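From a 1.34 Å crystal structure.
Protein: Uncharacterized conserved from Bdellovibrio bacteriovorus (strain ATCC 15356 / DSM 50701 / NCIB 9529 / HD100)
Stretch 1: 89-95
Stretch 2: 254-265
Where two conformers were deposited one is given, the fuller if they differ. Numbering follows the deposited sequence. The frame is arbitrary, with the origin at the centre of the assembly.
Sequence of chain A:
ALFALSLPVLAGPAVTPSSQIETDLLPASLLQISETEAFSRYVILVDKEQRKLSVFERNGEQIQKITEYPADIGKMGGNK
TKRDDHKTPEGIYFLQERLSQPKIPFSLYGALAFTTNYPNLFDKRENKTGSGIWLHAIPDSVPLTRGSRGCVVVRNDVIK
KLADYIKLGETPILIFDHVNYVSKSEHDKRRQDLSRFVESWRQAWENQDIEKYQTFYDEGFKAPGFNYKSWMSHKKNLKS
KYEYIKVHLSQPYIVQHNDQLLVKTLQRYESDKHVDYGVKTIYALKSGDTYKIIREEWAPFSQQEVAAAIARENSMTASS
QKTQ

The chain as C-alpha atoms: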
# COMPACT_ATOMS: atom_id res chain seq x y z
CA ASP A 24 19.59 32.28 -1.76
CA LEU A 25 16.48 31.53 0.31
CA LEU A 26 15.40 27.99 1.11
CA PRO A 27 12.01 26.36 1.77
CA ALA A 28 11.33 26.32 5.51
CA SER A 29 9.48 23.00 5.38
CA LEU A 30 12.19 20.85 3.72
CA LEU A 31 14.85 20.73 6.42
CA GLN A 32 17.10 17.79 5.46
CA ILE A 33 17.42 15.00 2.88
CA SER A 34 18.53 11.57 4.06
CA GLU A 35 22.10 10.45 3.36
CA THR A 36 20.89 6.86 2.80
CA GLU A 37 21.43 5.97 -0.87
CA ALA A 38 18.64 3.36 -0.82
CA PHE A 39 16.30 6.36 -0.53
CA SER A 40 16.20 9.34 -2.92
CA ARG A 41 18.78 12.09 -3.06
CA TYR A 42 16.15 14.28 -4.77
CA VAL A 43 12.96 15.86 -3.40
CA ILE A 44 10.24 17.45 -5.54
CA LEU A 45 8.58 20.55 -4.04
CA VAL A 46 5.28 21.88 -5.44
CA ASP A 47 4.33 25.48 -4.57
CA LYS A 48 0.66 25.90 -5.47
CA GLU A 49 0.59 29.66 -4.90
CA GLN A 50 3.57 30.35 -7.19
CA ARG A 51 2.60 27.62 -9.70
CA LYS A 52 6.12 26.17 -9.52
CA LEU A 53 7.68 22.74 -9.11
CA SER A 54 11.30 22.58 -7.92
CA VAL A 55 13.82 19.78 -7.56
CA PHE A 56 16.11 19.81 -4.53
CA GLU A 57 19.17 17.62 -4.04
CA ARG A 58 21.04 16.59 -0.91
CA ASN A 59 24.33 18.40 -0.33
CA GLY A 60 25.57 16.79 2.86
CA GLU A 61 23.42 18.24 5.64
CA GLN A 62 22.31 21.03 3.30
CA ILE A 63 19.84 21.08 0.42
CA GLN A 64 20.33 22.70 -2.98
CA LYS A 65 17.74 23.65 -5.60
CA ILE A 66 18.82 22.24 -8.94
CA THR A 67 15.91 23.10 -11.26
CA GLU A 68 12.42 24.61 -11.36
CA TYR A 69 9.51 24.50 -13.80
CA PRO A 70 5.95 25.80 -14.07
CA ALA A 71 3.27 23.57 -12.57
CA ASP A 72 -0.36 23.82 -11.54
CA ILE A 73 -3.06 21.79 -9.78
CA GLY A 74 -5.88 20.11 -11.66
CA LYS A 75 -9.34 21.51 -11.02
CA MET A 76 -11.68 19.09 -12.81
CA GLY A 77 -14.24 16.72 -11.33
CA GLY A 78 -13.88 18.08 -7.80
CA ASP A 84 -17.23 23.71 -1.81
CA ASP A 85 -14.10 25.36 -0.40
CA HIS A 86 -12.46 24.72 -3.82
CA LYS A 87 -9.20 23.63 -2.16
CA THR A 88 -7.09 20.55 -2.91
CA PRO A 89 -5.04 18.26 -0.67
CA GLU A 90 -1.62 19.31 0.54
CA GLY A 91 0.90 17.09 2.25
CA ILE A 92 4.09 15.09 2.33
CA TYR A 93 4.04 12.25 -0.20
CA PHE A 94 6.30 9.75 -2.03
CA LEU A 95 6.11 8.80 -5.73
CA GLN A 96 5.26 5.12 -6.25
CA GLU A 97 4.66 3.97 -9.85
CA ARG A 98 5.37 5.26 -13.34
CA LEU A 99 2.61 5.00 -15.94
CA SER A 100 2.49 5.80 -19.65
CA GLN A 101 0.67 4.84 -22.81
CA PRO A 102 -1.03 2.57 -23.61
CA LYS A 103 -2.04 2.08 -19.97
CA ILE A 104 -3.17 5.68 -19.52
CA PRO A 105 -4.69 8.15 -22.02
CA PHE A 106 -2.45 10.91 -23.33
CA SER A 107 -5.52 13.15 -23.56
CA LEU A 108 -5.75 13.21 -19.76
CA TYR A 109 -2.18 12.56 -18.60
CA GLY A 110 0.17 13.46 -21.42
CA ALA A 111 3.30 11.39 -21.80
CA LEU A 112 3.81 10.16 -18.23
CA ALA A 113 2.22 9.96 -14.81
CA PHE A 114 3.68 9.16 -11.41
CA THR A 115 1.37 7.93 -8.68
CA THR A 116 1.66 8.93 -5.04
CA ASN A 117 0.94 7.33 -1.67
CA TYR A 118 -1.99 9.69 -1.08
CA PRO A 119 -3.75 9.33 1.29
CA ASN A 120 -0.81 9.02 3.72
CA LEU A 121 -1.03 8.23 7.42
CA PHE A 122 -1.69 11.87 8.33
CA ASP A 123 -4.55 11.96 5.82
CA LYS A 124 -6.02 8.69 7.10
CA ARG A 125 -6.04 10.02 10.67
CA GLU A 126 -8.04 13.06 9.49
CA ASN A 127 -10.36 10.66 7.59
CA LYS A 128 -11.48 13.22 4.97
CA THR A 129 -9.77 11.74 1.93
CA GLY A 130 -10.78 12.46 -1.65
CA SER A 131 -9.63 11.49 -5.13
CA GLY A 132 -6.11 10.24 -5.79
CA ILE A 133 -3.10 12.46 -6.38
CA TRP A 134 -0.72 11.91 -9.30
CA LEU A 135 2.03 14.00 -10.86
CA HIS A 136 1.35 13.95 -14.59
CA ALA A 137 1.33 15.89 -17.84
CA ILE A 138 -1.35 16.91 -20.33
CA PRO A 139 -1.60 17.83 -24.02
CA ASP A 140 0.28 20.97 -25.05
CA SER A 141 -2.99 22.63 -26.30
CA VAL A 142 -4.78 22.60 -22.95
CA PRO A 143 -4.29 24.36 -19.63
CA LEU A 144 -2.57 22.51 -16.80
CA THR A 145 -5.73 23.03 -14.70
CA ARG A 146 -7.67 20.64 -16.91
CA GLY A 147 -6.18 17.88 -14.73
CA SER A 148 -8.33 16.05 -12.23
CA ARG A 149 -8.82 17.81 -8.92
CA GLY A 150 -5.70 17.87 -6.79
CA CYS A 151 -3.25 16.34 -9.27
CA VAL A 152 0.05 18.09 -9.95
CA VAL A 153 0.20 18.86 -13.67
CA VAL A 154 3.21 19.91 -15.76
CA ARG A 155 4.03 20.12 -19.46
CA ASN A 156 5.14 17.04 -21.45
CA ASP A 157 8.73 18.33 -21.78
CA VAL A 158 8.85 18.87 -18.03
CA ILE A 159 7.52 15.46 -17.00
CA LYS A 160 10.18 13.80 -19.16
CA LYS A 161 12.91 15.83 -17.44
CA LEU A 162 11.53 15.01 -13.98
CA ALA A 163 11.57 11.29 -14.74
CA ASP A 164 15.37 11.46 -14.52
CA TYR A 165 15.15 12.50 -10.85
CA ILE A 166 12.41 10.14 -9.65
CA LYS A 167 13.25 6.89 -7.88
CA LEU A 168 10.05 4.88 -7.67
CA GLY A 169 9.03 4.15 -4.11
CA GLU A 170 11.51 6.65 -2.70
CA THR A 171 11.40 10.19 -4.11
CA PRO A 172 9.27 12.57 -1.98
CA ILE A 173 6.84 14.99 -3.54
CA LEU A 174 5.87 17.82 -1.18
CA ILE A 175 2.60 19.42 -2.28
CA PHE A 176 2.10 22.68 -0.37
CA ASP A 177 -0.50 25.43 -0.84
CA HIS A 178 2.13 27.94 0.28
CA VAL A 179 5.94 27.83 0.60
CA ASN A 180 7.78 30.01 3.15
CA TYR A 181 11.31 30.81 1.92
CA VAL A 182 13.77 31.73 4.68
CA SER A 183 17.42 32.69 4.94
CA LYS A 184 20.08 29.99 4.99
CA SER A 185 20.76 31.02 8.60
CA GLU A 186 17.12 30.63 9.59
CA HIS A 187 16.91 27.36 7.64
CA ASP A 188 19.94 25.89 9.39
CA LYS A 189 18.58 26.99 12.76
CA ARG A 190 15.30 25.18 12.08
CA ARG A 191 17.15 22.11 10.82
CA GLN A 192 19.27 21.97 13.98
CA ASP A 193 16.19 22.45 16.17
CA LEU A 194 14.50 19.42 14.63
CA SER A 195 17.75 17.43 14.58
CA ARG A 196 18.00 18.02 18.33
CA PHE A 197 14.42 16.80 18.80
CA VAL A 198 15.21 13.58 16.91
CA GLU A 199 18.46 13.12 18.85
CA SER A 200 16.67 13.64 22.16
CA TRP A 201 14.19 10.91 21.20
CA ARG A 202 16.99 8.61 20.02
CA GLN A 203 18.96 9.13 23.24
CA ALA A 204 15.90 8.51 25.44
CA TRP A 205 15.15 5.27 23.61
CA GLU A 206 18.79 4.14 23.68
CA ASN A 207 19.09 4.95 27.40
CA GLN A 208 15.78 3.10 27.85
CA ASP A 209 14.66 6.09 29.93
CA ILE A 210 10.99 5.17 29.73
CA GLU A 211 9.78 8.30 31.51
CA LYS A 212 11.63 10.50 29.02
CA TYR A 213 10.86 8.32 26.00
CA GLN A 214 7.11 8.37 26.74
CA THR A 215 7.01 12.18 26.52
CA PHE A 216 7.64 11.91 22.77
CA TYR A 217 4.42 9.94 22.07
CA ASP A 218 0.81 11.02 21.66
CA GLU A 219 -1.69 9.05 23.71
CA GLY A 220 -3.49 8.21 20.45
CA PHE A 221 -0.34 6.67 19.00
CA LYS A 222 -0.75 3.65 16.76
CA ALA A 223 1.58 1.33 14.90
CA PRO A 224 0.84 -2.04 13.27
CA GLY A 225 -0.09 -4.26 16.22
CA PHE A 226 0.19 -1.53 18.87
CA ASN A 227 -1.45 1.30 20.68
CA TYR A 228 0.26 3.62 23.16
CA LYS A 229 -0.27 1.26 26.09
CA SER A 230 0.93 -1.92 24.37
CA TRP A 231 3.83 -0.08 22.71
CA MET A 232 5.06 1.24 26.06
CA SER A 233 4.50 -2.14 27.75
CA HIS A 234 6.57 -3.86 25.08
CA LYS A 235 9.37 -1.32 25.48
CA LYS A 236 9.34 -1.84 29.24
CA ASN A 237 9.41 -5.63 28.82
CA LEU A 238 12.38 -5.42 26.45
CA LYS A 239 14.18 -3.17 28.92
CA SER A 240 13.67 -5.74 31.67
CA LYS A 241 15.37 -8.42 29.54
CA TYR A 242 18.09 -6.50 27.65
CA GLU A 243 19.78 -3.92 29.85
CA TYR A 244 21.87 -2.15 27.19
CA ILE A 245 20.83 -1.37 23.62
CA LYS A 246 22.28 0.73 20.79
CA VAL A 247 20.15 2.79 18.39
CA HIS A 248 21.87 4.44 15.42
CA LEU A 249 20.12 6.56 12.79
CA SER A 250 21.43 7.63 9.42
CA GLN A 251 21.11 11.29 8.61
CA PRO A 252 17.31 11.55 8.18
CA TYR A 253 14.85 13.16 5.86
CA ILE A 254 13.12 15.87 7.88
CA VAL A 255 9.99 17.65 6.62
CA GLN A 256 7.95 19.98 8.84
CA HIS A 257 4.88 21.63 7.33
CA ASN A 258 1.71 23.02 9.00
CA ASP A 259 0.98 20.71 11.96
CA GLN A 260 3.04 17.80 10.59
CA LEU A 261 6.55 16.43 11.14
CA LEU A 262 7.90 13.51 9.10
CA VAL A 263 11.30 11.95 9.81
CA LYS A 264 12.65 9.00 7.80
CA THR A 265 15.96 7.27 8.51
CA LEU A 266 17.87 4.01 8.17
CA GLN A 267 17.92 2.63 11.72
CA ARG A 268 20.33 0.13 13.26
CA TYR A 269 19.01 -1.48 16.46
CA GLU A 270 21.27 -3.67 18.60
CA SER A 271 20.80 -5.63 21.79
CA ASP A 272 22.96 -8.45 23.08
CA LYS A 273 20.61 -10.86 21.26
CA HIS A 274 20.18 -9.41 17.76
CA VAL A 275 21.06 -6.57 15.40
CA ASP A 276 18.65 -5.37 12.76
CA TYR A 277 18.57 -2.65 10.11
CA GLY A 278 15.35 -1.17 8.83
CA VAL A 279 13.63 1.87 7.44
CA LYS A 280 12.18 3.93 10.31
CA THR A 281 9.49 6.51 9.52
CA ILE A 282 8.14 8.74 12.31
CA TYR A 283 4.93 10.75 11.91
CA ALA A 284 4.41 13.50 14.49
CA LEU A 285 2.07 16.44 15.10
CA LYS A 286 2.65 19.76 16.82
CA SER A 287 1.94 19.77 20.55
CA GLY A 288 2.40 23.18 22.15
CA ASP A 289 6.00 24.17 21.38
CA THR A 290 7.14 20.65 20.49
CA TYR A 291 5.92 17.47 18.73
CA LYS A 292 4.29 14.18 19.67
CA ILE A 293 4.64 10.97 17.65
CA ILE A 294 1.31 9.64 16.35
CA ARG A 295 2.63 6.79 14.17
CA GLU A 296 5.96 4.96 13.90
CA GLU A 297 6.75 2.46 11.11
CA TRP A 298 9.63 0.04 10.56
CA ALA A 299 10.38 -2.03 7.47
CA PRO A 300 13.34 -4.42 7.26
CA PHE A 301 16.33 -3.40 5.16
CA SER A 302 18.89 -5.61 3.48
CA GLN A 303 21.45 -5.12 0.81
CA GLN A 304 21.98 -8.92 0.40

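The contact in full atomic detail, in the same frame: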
# COMPACT_ATOMS: atom_id res chain seq x y z
N PRO A 89 -5.91 18.76 -1.73
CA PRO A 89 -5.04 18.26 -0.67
C PRO A 89 -3.62 18.80 -0.75
O PRO A 89 -3.08 19.04 -1.83
CB PRO A 89 -5.07 16.74 -0.88
CG PRO A 89 -6.36 16.48 -1.58
CD PRO A 89 -6.57 17.67 -2.47
N GLU A 90 -3.03 19.00 0.42
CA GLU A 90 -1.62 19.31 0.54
C GLU A 90 -1.01 18.33 1.53
O GLU A 90 -1.69 17.84 2.44
CB GLU A 90 -1.37 20.78 0.95
CG GLU A 90 -1.84 21.13 2.35
CD GLU A 90 -1.56 22.59 2.71
OE1 GLU A 90 -0.56 23.16 2.23
OE2 GLU A 90 -2.33 23.17 3.50
N GLY A 91 0.27 18.02 1.34
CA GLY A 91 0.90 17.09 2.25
C GLY A 91 2.26 16.63 1.77
O GLY A 91 2.85 17.18 0.83
N ILE A 92 2.73 15.58 2.44
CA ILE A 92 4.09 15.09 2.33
C ILE A 92 3.98 13.68 1.78
O ILE A 92 3.60 12.75 2.52
CB ILE A 92 4.78 15.08 3.71
CG1 ILE A 92 4.75 16.48 4.36
CG2 ILE A 92 6.21 14.59 3.59
CD1 ILE A 92 5.05 16.45 5.87
N TYR A 93 4.30 13.50 0.50
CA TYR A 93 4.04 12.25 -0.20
C TYR A 93 5.31 11.69 -0.82
O TYR A 93 6.38 12.29 -0.78
CB TYR A 93 2.97 12.46 -1.29
CG TYR A 93 1.70 12.97 -0.66
CD1 TYR A 93 0.92 12.12 0.12
CD2 TYR A 93 1.35 14.30 -0.74
CE1 TYR A 93 -0.21 12.59 0.75
CE2 TYR A 93 0.21 14.78 -0.11
CZ TYR A 93 -0.56 13.91 0.63
OH TYR A 93 -1.68 14.37 1.29
N PHE A 94 5.20 10.47 -1.34
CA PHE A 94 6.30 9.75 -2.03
C PHE A 94 5.74 9.25 -3.37
O PHE A 94 4.58 8.89 -3.42
CB PHE A 94 6.82 8.58 -1.17
CG PHE A 94 7.59 8.96 0.08
CD1 PHE A 94 6.94 9.36 1.24
CD2 PHE A 94 8.98 8.94 0.10
CE1 PHE A 94 7.66 9.75 2.36
CE2 PHE A 94 9.69 9.33 1.22
CZ PHE A 94 9.03 9.72 2.35
N LEU A 95 6.52 9.30 -4.43
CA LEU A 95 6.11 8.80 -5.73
C LEU A 95 6.29 7.29 -5.80
O LEU A 95 7.34 6.77 -5.39
CB LEU A 95 6.91 9.49 -6.82
CG LEU A 95 6.67 11.01 -6.80
CD1 LEU A 95 7.81 11.75 -7.46
CD2 LEU A 95 5.33 11.34 -7.45
N ILE A 254 13.93 15.13 6.92
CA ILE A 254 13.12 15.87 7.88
C ILE A 254 12.26 16.86 7.11
O ILE A 254 12.80 17.73 6.40
CB ILE A 254 13.96 16.63 8.92
CG1 ILE A 254 14.93 15.67 9.61
CG2 ILE A 254 13.04 17.31 9.96
CD1 ILE A 254 15.91 16.35 10.58
N VAL A 255 10.94 16.71 7.21
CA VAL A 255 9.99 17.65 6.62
C VAL A 255 9.05 18.10 7.74
O VAL A 255 8.49 17.27 8.46
CB VAL A 255 9.19 17.00 5.48
CG1 VAL A 255 8.21 18.00 4.88
CG2 VAL A 255 10.14 16.52 4.41
N GLN A 256 8.86 19.41 7.84
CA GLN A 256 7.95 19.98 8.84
C GLN A 256 7.09 21.02 8.13
O GLN A 256 7.61 22.04 7.68
CB GLN A 256 8.73 20.63 9.98
CG GLN A 256 7.94 20.71 11.28
CD GLN A 256 6.84 21.76 11.23
OE1 GLN A 256 5.64 21.45 11.25
NE2 GLN A 256 7.25 23.02 11.18
N HIS A 257 5.80 20.74 8.03
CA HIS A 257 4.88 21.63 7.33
C HIS A 257 3.54 21.65 8.06
O HIS A 257 3.01 20.59 8.41
CB HIS A 257 4.71 21.18 5.88
CG HIS A 257 3.81 22.06 5.08
ND1 HIS A 257 2.53 21.69 4.72
CD2 HIS A 257 4.00 23.30 4.57
CE1 HIS A 257 1.97 22.66 4.02
NE2 HIS A 257 2.84 23.65 3.93
N ASN A 258 3.00 22.85 8.29
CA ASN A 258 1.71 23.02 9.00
C ASN A 258 1.83 22.32 10.35
O ASN A 258 2.77 22.60 11.11
CB ASN A 258 0.54 22.56 8.13
CG ASN A 258 0.18 23.55 7.04
OD1 ASN A 258 0.53 24.72 7.12
ND2 ASN A 258 -0.53 23.08 6.02
N ASP A 259 0.94 21.40 10.68
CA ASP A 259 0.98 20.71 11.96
C ASP A 259 1.87 19.47 11.95
O ASP A 259 2.04 18.84 12.99
CB ASP A 259 -0.44 20.29 12.34
CG ASP A 259 -1.14 19.46 11.25
OD1 ASP A 259 -0.92 19.71 10.03
OD2 ASP A 259 -1.92 18.55 11.61
N GLN A 260 2.47 19.12 10.81
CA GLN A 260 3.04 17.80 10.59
C GLN A 260 4.56 17.80 10.65
O GLN A 260 5.22 18.77 10.23
CB GLN A 260 2.62 17.28 9.21
CG GLN A 260 1.14 16.97 9.11
CD GLN A 260 0.71 16.65 7.70
OE1 GLN A 260 1.54 16.59 6.78
NE2 GLN A 260 -0.58 16.46 7.52
N LEU A 261 5.12 16.71 11.17
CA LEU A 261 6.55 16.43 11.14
C LEU A 261 6.73 15.01 10.66
O LEU A 261 6.11 14.09 11.19
CB LEU A 261 7.19 16.58 12.52
CG LEU A 261 8.66 16.17 12.67
CD1 LEU A 261 9.57 17.07 11.86
CD2 LEU A 261 9.09 16.17 14.13
N LEU A 262 7.57 14.83 9.63
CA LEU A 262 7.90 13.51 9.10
C LEU A 262 9.41 13.36 9.14
O LEU A 262 10.14 14.24 8.64
CB LEU A 262 7.39 13.37 7.66
CG LEU A 262 7.39 12.02 6.94
CD1 LEU A 262 8.79 11.61 6.50
CD2 LEU A 262 6.73 10.93 7.73
N VAL A 263 9.88 12.28 9.75
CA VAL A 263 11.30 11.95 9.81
C VAL A 263 11.46 10.53 9.28
O VAL A 263 10.73 9.63 9.70
CB VAL A 263 11.84 12.04 11.26
CG1 VAL A 263 13.29 11.66 11.32
CG2 VAL A 263 11.66 13.47 11.78
N LYS A 264 12.38 10.33 8.33
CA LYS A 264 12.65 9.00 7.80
C LYS A 264 14.15 8.75 7.80
O LYS A 264 14.93 9.62 7.38
CB LYS A 264 12.08 8.86 6.38
CG LYS A 264 12.29 7.48 5.75
CD LYS A 264 11.70 7.48 4.34
CE LYS A 264 11.87 6.14 3.64
NZ LYS A 264 11.10 6.11 2.34
N THR A 265 14.56 7.58 8.30
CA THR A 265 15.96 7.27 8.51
C THR A 265 16.19 5.77 8.33
O THR A 265 15.25 4.98 8.38
CB THR A 265 16.40 7.73 9.91
OG1 THR A 265 17.78 7.41 10.14
CG2 THR A 265 15.58 7.04 10.98
O HOH W 1 -1.53 15.88 4.48
O HOH W 2 0.84 25.43 2.85
O HOH W 3 1.05 14.92 4.71

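Packing of the strand at 91-95 against a β-hairpin far along the same chain, no two touching residues being closer than 163 in sequence. The hairpin's two strands, 254-257 and 260-265, are joined by a type II' turn from His 257 to Gln 260 and held in register by paired backbone hydrogen bonds: Val 255 N to Leu 262 O (3.0 Å) and Leu 262 N to Val 255 O (2.9 Å), then His 257 N to Gln 260 O (3.0 Å) and Gln 260 N to His 257 O (2.9 Å) next to the turn. No direct backbone hydrogen bond joins the two stretches. Strand 91-95 lies across the hairpin at 8.9 Å from strand 260-265, running in nearly the same direction (26° between axes), so the contact is made by side chains and water. Ile 92 and Phe 94 of the strand, and Glu 90 just before it, point toward the hairpin; Val 255, His 257, Gln 260, Leu 262 and Lys 264 of its strands and Asn 258 of its turn point back, while Gln 256 and Leu 261 point away.

Ile 92 covers the most surface and is the centre of the contact. Its CA lies 7.7 Å from the CA of Val 255, and its side chain (m, t) brings the terminal methyl down onto the hairpin: Ile 92 CD1 is 3.7 Å from Val 255 CG1 and 4.3 Å from Leu 262 CB, apolar contacts with one residue from each hairpin strand. The same methyl, CD1 of Ile 92, also lies 3.6 Å from OE1 of Gln 260, a contact of packing only. That amide oxygen is engaged by water 3, which donates to Gln 260 OE1 (2.7 Å) and accepts from Ile 92 N (2.9 Å), linking the backbone of one stretch to a side chain of the other. Water 1 makes a second such link, lying 2.8 Å from Glu 90 O and accepting from Gln 260 NE2 (3.2 Å), so both ends of the amide are used.

Phe 94 covers the next largest area. It sits beside Lys 264, whose fully extended side chain (t at all four angles) carries its ammonium group to the ring: Lys 264 NZ is 3.7 Å from Phe 94 CE2, obliquely, and Lys 264 CD is 4.0 Å from Phe 94 CZ, so the aliphatic chain packs against the apolar ring as well.

Glu 90 makes the polar end of the contact, near the turn. Its carboxylate reaches two neighbouring residues. Glu 90 OE2 accepts a weak hydrogen bond from Asn 258 ND2, 3.1 Å long but bent to 126° at the hydrogen. Glu 90 OE1 lies 3.1 Å from His 257 CE1, at the edge of the imidazole and near its plane, where a carboxylate oxygen meets a polarised C-H. Water 2 completes the link, donating to Glu 90 OE1 (2.7 Å) and lying in hydrogen-bonding range of His 257 NE2 (2.9 Å).

Gly 91 separates Glu 90 from Ile 92; at its backbone angles a CB would be jammed against the preceding carbonyl oxygen and would clash with Tyr 93 OH.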